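Local coordinates for protein P47 (Clostridium botulinum, PDB 6EKT), which may form part of a progenitor complex that protects botulinum neurotoxin during its passage through the host gut, and resembles tubular lipid-binding (TULIP) proteins, at residues W71-G76 against L82-P87; F129-E134 against Q168-I173; E187-K192 against N408-W413. All blocks are in the same frame, centred on the assembly; numbering follows the deposited sequence.

Contact 1 (W71-G76 against L82-P87); sequences WEIING and LRIKTP
Thr86 CG2 sits over one face of the Trp71 indole, 3.6 Å from Trp71 CD1 and almost on the normal of the five-membered ring, a CH-pi contact. Ile84 CD1 comes in obliquely on the same side of the ring plane, 3.8 Å from Trp71 CE3. Ile84 holds CG1 between its backbone N and carbonyl carbon (chi1 62°), which sends CD1 toward the indole and leaves CG2 to meet Ile73. Ile73 CD1 in turn touches Leu82 CD1. Behind these side chains lies an antiparallel beta hairpin. Glu72 and Lys85 form a hydrogen-bonded pair, Glu72 N to Lys85 O at 3.0 Å and Lys85 N to Glu72 O at 2.8 Å, and Ile73 faces Ile84 in the non-hydrogen-bonded pair that follows. Ile74 N donates to Arg83 O at 2.8 Å, and a water bridges Ile74 O and Arg83 N in place of a direct bond. On the face opposite Ile73 and Ile84, Ile74 CG2 meets Lys85 CE at 3.7 Å, while Ile74 CG1 lies against the aliphatic part of Arg83. The Gly76 carbonyl lies over one face of the Arg83 guanidinium, too poorly angled to bond, and Arg83 NE makes a salt bridge with Glu110 of strand 108-118. Helix 35-49 covers Trp71 and Ile73. The hairpin thus has an oily face turned into the fold and a mixed face where Glu72 OE1 and Lys85 NZ, 4.3 Å apart, attract each other probably only loosely.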
loop_
_atom_site.group_PDB
_atom_site.type_symbol
_atom_site.label_atom_id
_atom_site.label_comp_id
_atom_site.label_asym_id
_atom_site.label_seq_id
_atom_site.Cartn_x
_atom_site.Cartn_y
_atom_site.Cartn_z
ATOM N N TRP A 71 6.015 -24.098 14.374
ATOM C CA TRP A 71 4.684 -23.470 14.268
ATOM C C TRP A 71 4.575 -23.018 12.820
ATOM O O TRP A 71 5.535 -22.462 12.276
ATOM C CB TRP A 71 4.519 -22.258 15.188
ATOM C CG TRP A 71 4.328 -22.525 16.654
ATOM C CD1 TRP A 71 4.589 -23.689 17.345
ATOM C CD2 TRP A 71 3.891 -21.577 17.630
ATOM N NE1 TRP A 71 4.304 -23.527 18.682
ATOM C CE2 TRP A 71 3.888 -22.240 18.890
ATOM C CE3 TRP A 71 3.488 -20.230 17.566
ATOM C CZ2 TRP A 71 3.490 -21.604 20.072
ATOM C CZ3 TRP A 71 3.108 -19.591 18.744
ATOM C CH2 TRP A 71 3.103 -20.285 19.984
ATOM N N GLU A 72 3.431 -23.264 12.185
ATOM C CA GLU A 72 3.246 -22.954 10.764
ATOM C C GLU A 72 1.865 -22.369 10.523
ATOM O O GLU A 72 0.858 -22.976 10.908
ATOM C CB GLU A 72 3.433 -24.209 9.903
ATOM C CG GLU A 72 3.151 -24.006 8.412
ATOM C CD GLU A 72 2.977 -25.302 7.619
ATOM O OE1 GLU A 72 2.959 -26.399 8.217
ATOM O OE2 GLU A 72 2.857 -25.231 6.375
ATOM N N ILE A 73 1.832 -21.200 9.890
ATOM C CA ILE A 73 0.595 -20.527 9.496
ATOM C C ILE A 73 -0.023 -21.296 8.340
ATOM O O ILE A 73 0.684 -21.733 7.442
ATOM C CB ILE A 73 0.847 -19.058 9.049
ATOM C CG1 ILE A 73 1.562 -18.274 10.157
ATOM C CG2 ILE A 73 -0.460 -18.357 8.623
ATOM C CD1 ILE A 73 2.286 -17.042 9.652
ATOM N N ILE A 74 -1.343 -21.470 8.395
ATOM C CA ILE A 74 -2.117 -22.097 7.324
ATOM C C ILE A 74 -3.325 -21.210 7.008
ATOM O O ILE A 74 -3.627 -20.283 7.766
ATOM C CB ILE A 74 -2.541 -23.563 7.682
ATOM C CG1 ILE A 74 -3.456 -23.620 8.926
ATOM C CG2 ILE A 74 -1.302 -24.452 7.848
ATOM C CD1 ILE A 74 -3.996 -25.006 9.265
ATOM N N ASN A 75 -4.023 -21.498 5.912
ATOM C CA ASN A 75 -5.185 -20.691 5.532
ATOM C C ASN A 75 -6.395 -20.964 6.414
ATOM O O ASN A 75 -6.388 -21.904 7.209
ATOM C CB ASN A 75 -5.522 -20.864 4.040
ATOM C CG ASN A 75 -4.536 -20.134 3.137
ATOM O OD1 ASN A 75 -3.971 -19.102 3.509
ATOM N ND2 ASN A 75 -4.325 -20.670 1.944
ATOM N N GLY A 76 -7.414 -20.119 6.288
ATOM C CA GLY A 76 -8.693 -20.357 6.942
ATOM C C GLY A 76 -8.890 -19.438 8.121
ATOM O O GLY A 76 -9.998 -19.319 8.650
ATOM N N LEU A 82 -4.548 -15.569 13.096
ATOM C CA LEU A 82 -3.837 -16.502 12.236
ATOM C C LEU A 82 -4.188 -17.922 12.635
ATOM O O LEU A 82 -4.178 -18.243 13.829
ATOM C CB LEU A 82 -2.317 -16.339 12.367
ATOM C CG LEU A 82 -1.599 -15.145 11.775
ATOM C CD1 LEU A 82 -0.113 -15.319 12.033
ATOM C CD2 LEU A 82 -1.858 -14.992 10.280
ATOM N N ARG A 83 -4.485 -18.762 11.647
ATOM C CA ARG A 83 -4.605 -20.206 11.886
ATOM C C ARG A 83 -3.223 -20.862 11.789
ATOM O O ARG A 83 -2.485 -20.601 10.839
ATOM C CB ARG A 83 -5.585 -20.853 10.913
ATOM C CG ARG A 83 -6.016 -22.237 11.389
ATOM C CD ARG A 83 -7.085 -22.833 10.511
ATOM N NE ARG A 83 -8.403 -22.199 10.667
ATOM C CZ ARG A 83 -9.485 -22.567 9.979
ATOM N NH1 ARG A 83 -9.417 -23.555 9.092
ATOM N NH2 ARG A 83 -10.638 -21.945 10.164
ATOM N N ILE A 84 -2.866 -21.684 12.780
ATOM C CA ILE A 84 -1.515 -22.247 12.868
ATOM C C ILE A 84 -1.517 -23.712 13.298
ATOM O O ILE A 84 -2.395 -24.139 14.071
ATOM C CB ILE A 84 -0.570 -21.426 13.784
ATOM C CG1 ILE A 84 -1.072 -21.395 15.241
ATOM C CG2 ILE A 84 -0.328 -20.024 13.195
ATOM C CD1 ILE A 84 -0.013 -20.987 16.252
ATOM N N LYS A 85 -0.567 -24.475 12.760
ATOM C CA LYS A 85 -0.312 -25.837 13.223
ATOM C C LYS A 85 0.849 -25.770 14.207
ATOM O O LYS A 85 1.846 -25.094 13.931
ATOM C CB LYS A 85 0.083 -26.754 12.065
ATOM C CG LYS A 85 -0.996 -27.055 11.034
ATOM C CD LYS A 85 -0.403 -27.998 9.999
ATOM C CE LYS A 85 -1.213 -28.062 8.713
ATOM N NZ LYS A 85 -0.488 -28.913 7.720
ATOM N N THR A 86 0.736 -26.475 15.337
ATOM C CA THR A 86 1.806 -26.473 16.340
ATOM C C THR A 86 2.261 -27.910 16.673
ATOM O O THR A 86 2.123 -28.347 17.820
ATOM C CB THR A 86 1.411 -25.709 17.630
ATOM O OG1 THR A 86 0.308 -26.375 18.262
ATOM C CG2 THR A 86 1.016 -24.250 17.338
ATOM N N PRO A 87 2.802 -28.647 15.668
ATOM C CA PRO A 87 3.191 -30.042 15.877
ATOM C C PRO A 87 4.136 -30.198 17.082
ATOM O O PRO A 87 5.112 -29.446 17.220
ATOM C CB PRO A 87 3.886 -30.430 14.559
ATOM C CG PRO A 87 4.256 -29.125 13.916
ATOM C CD PRO A 87 3.135 -28.201 14.296
HETATM O O HOH W 1 -4.723 -18.137 8.720
HETATM O O HOH W 2 -6.964 -24.627 7.124
#

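Contact 2 (F129-E134 against Q168-I173); sequences FNFGSE and QNEKQI
The rings of Phe129 and Phe131 both meet Ile173 obliquely. Ile173 CG2 comes to 3.7 Å from Phe129 CD2, and its other branch, CG1, reaches 3.8 Å from Phe131 CZ. The isoleucine has CG1 anti to its carbonyl carbon (chi1 -54°) and CG2 anti to its backbone N, a setting that gives one branch to each ring. Phe131 also leans on Glu170: its CD2 lies 3.7 Å from Glu170 CA and equally close to Glu170 CB. The Glu170 chain then bends at chi2 and its carboxylate leads away, its plane 87° from that of the ring, so the aromatic meets the aliphatic root of the residue. Around the Phe129 ring, Phe177 packs edge-to-face and Ile111 and Leu113 of strand 108-118 touch it as well.

Residues 170-172 form a short 3-10 turn after helix 152-168, closed by backbone bonds from Gln172 N to Asn169 O and from Ile173 N to Glu170 O; Gln172 NE2 adds a side-chain bond to Asn169 OD1 at 3.1 Å and also bonds to Gln52 O. Across from it, Asn130 OD1 accepts from Gly132 N in an Asx turn. One water donates to both Phe129 O, at 2.9 Å, and Ile173 O, at 3.0 Å. The side chains meet through carbon alone, and the water gives a hydrogen bond to each of two backbone carbonyls that, both being acceptors, cannot bond to each other.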
loop_
_atom_site.group_PDB
_atom_site.type_symbol
_atom_site.label_atom_id
_atom_site.label_comp_id
_atom_site.label_asym_id
_atom_site.label_seq_id
_atom_site.Cartn_x
_atom_site.Cartn_y
_atom_site.Cartn_z
ATOM N N PHE A 129 1.661 -12.103 18.067
ATOM C CA PHE A 129 0.644 -12.951 18.707
ATOM C C PHE A 129 0.114 -12.326 19.995
ATOM O O PHE A 129 0.884 -11.791 20.803
ATOM C CB PHE A 129 1.227 -14.314 19.071
ATOM C CG PHE A 129 1.361 -15.267 17.915
ATOM C CD1 PHE A 129 0.247 -15.661 17.171
ATOM C CD2 PHE A 129 2.598 -15.805 17.596
ATOM C CE1 PHE A 129 0.373 -16.557 16.115
ATOM C CE2 PHE A 129 2.731 -16.712 16.550
ATOM C CZ PHE A 129 1.612 -17.095 15.820
ATOM N N ASN A 130 -1.196 -12.420 20.185
ATOM C CA ASN A 130 -1.823 -12.061 21.445
ATOM C C ASN A 130 -2.582 -13.277 21.978
ATOM O O ASN A 130 -3.607 -13.677 21.419
ATOM C CB ASN A 130 -2.766 -10.868 21.264
ATOM C CG ASN A 130 -3.301 -10.339 22.574
ATOM O OD1 ASN A 130 -3.008 -10.866 23.654
ATOM N ND2 ASN A 130 -4.118 -9.308 22.487
ATOM N N PHE A 131 -2.046 -13.852 23.050
ATOM C CA PHE A 131 -2.582 -15.070 23.648
ATOM C C PHE A 131 -3.808 -14.773 24.517
ATOM O O PHE A 131 -4.542 -15.700 24.892
ATOM C CB PHE A 131 -1.505 -15.767 24.496
ATOM C CG PHE A 131 -0.455 -16.525 23.708
ATOM C CD1 PHE A 131 -0.280 -16.355 22.330
ATOM C CD2 PHE A 131 0.416 -17.386 24.379
ATOM C CE1 PHE A 131 0.726 -17.034 21.642
ATOM C CE2 PHE A 131 1.421 -18.071 23.698
ATOM C CZ PHE A 131 1.574 -17.898 22.326
ATOM N N GLY A 132 -4.004 -13.498 24.866
ATOM C CA GLY A 132 -5.152 -13.059 25.671
ATOM C C GLY A 132 -5.134 -13.635 27.069
ATOM O O GLY A 132 -4.079 -13.671 27.724
ATOM N N SER A 133 -6.297 -14.093 27.523
ATOM C CA SER A 133 -6.437 -14.661 28.864
ATOM C C SER A 133 -7.537 -15.717 28.836
ATOM O O SER A 133 -8.165 -15.926 27.801
ATOM C CB SER A 133 -6.736 -13.563 29.896
ATOM O OG SER A 133 -8.046 -13.045 29.740
ATOM N N GLU A 134 -7.770 -16.390 29.964
ATOM C CA GLU A 134 -8.833 -17.398 30.038
ATOM C C GLU A 134 -10.227 -16.806 29.830
ATOM O O GLU A 134 -11.145 -17.521 29.450
ATOM C CB GLU A 134 -8.757 -18.177 31.352
ATOM C CG GLU A 134 -7.628 -19.205 31.367
ATOM C CD GLU A 134 -6.746 -19.104 32.605
ATOM O OE1 GLU A 134 -7.291 -19.234 33.729
ATOM O OE2 GLU A 134 -5.506 -18.911 32.459
ATOM N N GLN A 168 0.199 -19.433 30.239
ATOM C CA GLN A 168 1.273 -19.330 31.224
ATOM C C GLN A 168 2.659 -19.068 30.603
ATOM O O GLN A 168 3.514 -18.472 31.251
ATOM C CB GLN A 168 1.290 -20.536 32.174
ATOM C CG GLN A 168 2.035 -20.260 33.473
ATOM C CD GLN A 168 2.434 -21.527 34.167
ATOM O OE1 GLN A 168 3.367 -22.207 33.745
ATOM N NE2 GLN A 168 1.729 -21.863 35.239
ATOM N N ASN A 169 2.859 -19.475 29.349
ATOM C CA ASN A 169 4.150 -19.335 28.664
ATOM C C ASN A 169 4.163 -18.228 27.601
ATOM O O ASN A 169 5.031 -18.207 26.718
ATOM C CB ASN A 169 4.538 -20.654 28.014
ATOM C CG ASN A 169 4.995 -21.685 29.013
ATOM O OD1 ASN A 169 6.164 -21.717 29.396
ATOM N ND2 ASN A 169 4.076 -22.546 29.434
ATOM N N GLU A 170 3.211 -17.308 27.714
ATOM C CA GLU A 170 3.029 -16.209 26.773
ATOM C C GLU A 170 4.326 -15.376 26.547
ATOM O O GLU A 170 4.659 -15.067 25.412
ATOM C CB GLU A 170 1.807 -15.380 27.206
ATOM C CG GLU A 170 1.755 -13.926 26.783
ATOM C CD GLU A 170 2.226 -12.984 27.874
ATOM O OE1 GLU A 170 1.792 -13.151 29.037
ATOM O OE2 GLU A 170 3.017 -12.069 27.561
ATOM N N LYS A 171 5.076 -15.097 27.615
ATOM C CA LYS A 171 6.331 -14.327 27.517
ATOM C C LYS A 171 7.410 -14.953 26.634
ATOM O O LYS A 171 8.309 -14.266 26.169
ATOM C CB LYS A 171 6.902 -14.017 28.911
ATOM C CG LYS A 171 5.994 -13.154 29.785
ATOM C CD LYS A 171 6.026 -11.674 29.396
ATOM C CE LYS A 171 4.930 -10.882 30.104
ATOM N NZ LYS A 171 5.055 -10.891 31.592
ATOM N N GLN A 172 7.298 -16.251 26.380
ATOM C CA GLN A 172 8.276 -16.978 25.565
ATOM C C GLN A 172 8.192 -16.716 24.070
ATOM O O GLN A 172 9.171 -16.916 23.353
ATOM C CB GLN A 172 8.122 -18.472 25.774
ATOM C CG GLN A 172 8.783 -19.012 27.022
ATOM C CD GLN A 172 9.237 -20.426 26.801
ATOM O OE1 GLN A 172 10.167 -20.673 26.034
ATOM N NE2 GLN A 172 8.577 -21.364 27.450
ATOM N N ILE A 173 7.008 -16.327 23.608
ATOM C CA ILE A 173 6.762 -16.056 22.209
ATOM C C ILE A 173 6.736 -14.537 22.041
ATOM O O ILE A 173 5.834 -13.868 22.563
ATOM C CB ILE A 173 5.428 -16.699 21.725
ATOM C CG1 ILE A 173 5.379 -18.210 22.026
ATOM C CG2 ILE A 173 5.142 -16.358 20.256
ATOM C CD1 ILE A 173 6.402 -19.083 21.312
HETATM O O HOH W 3 3.668 -12.456 21.119
#

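Contact 3 (E187-K192 against N408-W413); sequences EWMNPK and NNTIKW
Met189 lies obliquely across Asn409 and Thr410, at a place in this TULIP-like protein where a short 3-10 turn, residues 187-189, packs against the link between helix 403-409 and strand 411-413. Its CB is the near point, 3.5 Å from Thr410 OG1 and 3.7 Å from Asn409 ND2. With CG anti to the carbonyl carbon (chi1 -69°) and the next bond extended, the chain crosses the asparagine and brings SD to 3.8 Å from Asn409 ND2. It then bends at the last torsion, which places CE 3.8 Å from Thr410 OG1, and the methionine consequently touches the hydroxyl oxygen at both ends of its side chain.

Pro191 and Thr410 meet differently: the CG-CD edge of the Pro191 ring and the Thr410 methyl point at each other, with Pro191 CD 3.7 Å from Thr410 CG2. Thr410 carries OG1 beside its backbone N and CG2 anti to it, a setting that turns the hydroxyl to Met189 and the methyl to Pro191. Leu180 also lies against Pro191, and Tyr31 of strand 29-34 packs on both Met189 and Thr410.

The polar groups of this buried contact find partners beside the apolar ones. Asn409 ND2 donates to Thr410 OG1 at 3.0 Å and is also hydrogen-bonded to Ser184 OG, while Asn409 OD1 accepts from Ile186 N, bonds that together fix the rotation of the amide. Ser184 OG is shared with Asn190 OD1. Finally, one water joins the two segments: it accepts from Thr410 OG1 at 2.7 Å and donates to Asn190 OD1.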
loop_
_atom_site.group_PDB
_atom_site.type_symbol
_atom_site.label_atom_id
_atom_site.label_comp_id
_atom_site.label_asym_id
_atom_site.label_seq_id
_atom_site.Cartn_x
_atom_site.Cartn_y
_atom_site.Cartn_z
ATOM N N GLU A 187 7.016 11.370 5.635
ATOM C CA GLU A 187 5.968 11.819 6.555
ATOM C C GLU A 187 4.532 11.524 6.087
ATOM O O GLU A 187 3.666 11.188 6.908
ATOM C CB GLU A 187 6.139 13.321 6.818
ATOM C CG GLU A 187 5.292 13.892 7.940
ATOM C CD GLU A 187 5.762 15.271 8.354
ATOM O OE1 GLU A 187 5.103 16.257 7.974
ATOM O OE2 GLU A 187 6.812 15.382 9.030
ATOM N N TRP A 188 4.286 11.644 4.788
ATOM C CA TRP A 188 2.930 11.446 4.247
ATOM C C TRP A 188 2.383 10.029 4.423
ATOM O O TRP A 188 1.168 9.824 4.359
ATOM C CB TRP A 188 2.817 11.924 2.791
ATOM C CG TRP A 188 3.585 11.125 1.784
ATOM C CD1 TRP A 188 4.818 11.428 1.278
ATOM C CD2 TRP A 188 3.172 9.908 1.138
ATOM N NE1 TRP A 188 5.206 10.468 0.376
ATOM C CE2 TRP A 188 4.210 9.534 0.255
ATOM C CE3 TRP A 188 2.023 9.100 1.216
ATOM C CZ2 TRP A 188 4.151 8.370 -0.532
ATOM C CZ3 TRP A 188 1.955 7.944 0.423
ATOM C CH2 TRP A 188 3.010 7.595 -0.443
ATOM N N MET A 189 3.289 9.071 4.637
ATOM C CA MET A 189 2.932 7.676 4.936
ATOM C C MET A 189 2.539 7.390 6.388
ATOM O O MET A 189 1.915 6.329 6.659
ATOM C CB MET A 189 4.080 6.748 4.532
ATOM C CG MET A 189 4.290 6.629 3.035
ATOM S SD MET A 189 5.525 5.398 2.563
ATOM C CE MET A 189 4.624 3.862 2.818
ATOM N N ASN A 190 2.898 8.291 7.324
ATOM C CA ASN A 190 2.753 8.013 8.771
ATOM C C ASN A 190 1.338 7.582 9.153
ATOM O O ASN A 190 0.370 8.320 8.930
ATOM C CB ASN A 190 3.182 9.191 9.646
ATOM C CG ASN A 190 4.681 9.457 9.609
ATOM O OD1 ASN A 190 5.492 8.643 9.135
ATOM N ND2 ASN A 190 5.055 10.630 10.108
ATOM N N PRO A 191 1.206 6.366 9.707
ATOM C CA PRO A 191 -0.126 5.816 9.955
ATOM C C PRO A 191 -0.674 6.286 11.302
ATOM O O PRO A 191 0.067 6.391 12.291
ATOM C CB PRO A 191 0.119 4.314 9.957
ATOM C CG PRO A 191 1.519 4.185 10.486
ATOM C CD PRO A 191 2.270 5.382 9.962
ATOM N N LYS A 192 -1.968 6.568 11.333
ATOM C CA LYS A 192 -2.601 7.041 12.554
ATOM C C LYS A 192 -3.418 5.901 13.149
ATOM O O LYS A 192 -3.476 5.749 14.355
ATOM C CB LYS A 192 -3.475 8.258 12.259
ATOM C CG LYS A 192 -2.699 9.541 11.928
ATOM C CD LYS A 192 -2.029 10.137 13.163
ATOM C CE LYS A 192 -1.265 11.419 12.846
ATOM N NZ LYS A 192 0.013 11.174 12.094
ATOM N N ASN A 408 9.978 0.196 2.408
ATOM C CA ASN A 408 10.718 0.055 3.673
ATOM C C ASN A 408 10.402 1.092 4.749
ATOM O O ASN A 408 10.857 0.953 5.874
ATOM C CB ASN A 408 12.231 0.062 3.419
ATOM C CG ASN A 408 12.708 -1.206 2.760
ATOM O OD1 ASN A 408 12.176 -2.293 3.000
ATOM N ND2 ASN A 408 13.696 -1.074 1.908
ATOM N N ASN A 409 9.607 2.105 4.412
ATOM C CA ASN A 409 9.382 3.256 5.302
ATOM C C ASN A 409 8.560 3.000 6.581
ATOM O O ASN A 409 8.908 3.488 7.666
ATOM C CB ASN A 409 8.721 4.390 4.517
ATOM C CG ASN A 409 8.687 5.676 5.298
ATOM O OD1 ASN A 409 9.722 6.335 5.489
ATOM N ND2 ASN A 409 7.511 6.022 5.798
ATOM N N THR A 410 7.447 2.281 6.430
ATOM C CA THR A 410 6.410 2.221 7.451
ATOM C C THR A 410 6.269 0.815 8.032
ATOM O O THR A 410 6.352 0.650 9.239
ATOM C CB THR A 410 5.066 2.772 6.907
ATOM O OG1 THR A 410 5.258 4.137 6.521
ATOM C CG2 THR A 410 3.942 2.700 7.969
ATOM N N ILE A 411 6.080 -0.180 7.173
ATOM C CA ILE A 411 5.928 -1.562 7.615
ATOM C C ILE A 411 7.136 -2.340 7.160
ATOM O O ILE A 411 7.416 -2.413 5.966
ATOM C CB ILE A 411 4.624 -2.215 7.072
ATOM C CG1 ILE A 411 3.382 -1.447 7.570
ATOM C CG2 ILE A 411 4.541 -3.729 7.380
ATOM C CD1 ILE A 411 3.226 -1.315 9.079
ATOM N N LYS A 412 7.847 -2.902 8.126
ATOM C CA LYS A 412 8.884 -3.868 7.836
ATOM C C LYS A 412 8.429 -5.230 8.338
ATOM O O LYS A 412 8.332 -5.458 9.547
ATOM C CB LYS A 412 10.203 -3.450 8.485
ATOM C CG LYS A 412 10.775 -2.158 7.898
ATOM C CD LYS A 412 12.246 -1.948 8.250
ATOM C CE LYS A 412 12.482 -1.578 9.712
ATOM N NZ LYS A 412 11.747 -0.332 10.071
ATOM N N TRP A 413 8.139 -6.119 7.396
ATOM C CA TRP A 413 7.694 -7.475 7.714
ATOM C C TRP A 413 8.844 -8.271 8.313
ATOM O O TRP A 413 9.918 -8.350 7.715
ATOM C CB TRP A 413 7.134 -8.136 6.470
ATOM C CG TRP A 413 5.848 -7.477 5.994
ATOM C CD1 TRP A 413 5.712 -6.560 4.985
ATOM C CD2 TRP A 413 4.545 -7.673 6.537
ATOM N NE1 TRP A 413 4.391 -6.191 4.849
ATOM C CE2 TRP A 413 3.647 -6.872 5.777
ATOM C CE3 TRP A 413 4.033 -8.486 7.563
ATOM C CZ2 TRP A 413 2.269 -6.829 6.033
ATOM C CZ3 TRP A 413 2.649 -8.452 7.821
ATOM C CH2 TRP A 413 1.785 -7.628 7.057
HETATM O O HOH W 4 5.661 5.555 8.785
#

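Following the chain from the N terminus, contact 1 closes first, as a beta hairpin at one edge of a six-stranded antiparallel sheet. Contact 2 opens later on strand 124-141 of that sheet and closes after helix 152-168, bringing the loop beyond the helix back to the strand. Contact 3 opens between strands 178-181 and 193-199 and closes only near the C terminus, joining that segment to the link between helix 403-409 and strand 411-413, the sheet's other edge. The three loops follow in series, without nesting or crossing. Contacts 1 and 2 share a core, Trp71 CZ3 lying 3.6 Å from Phe129 CE2, whereas contact 3 is centred about 27 Å from the centre of either.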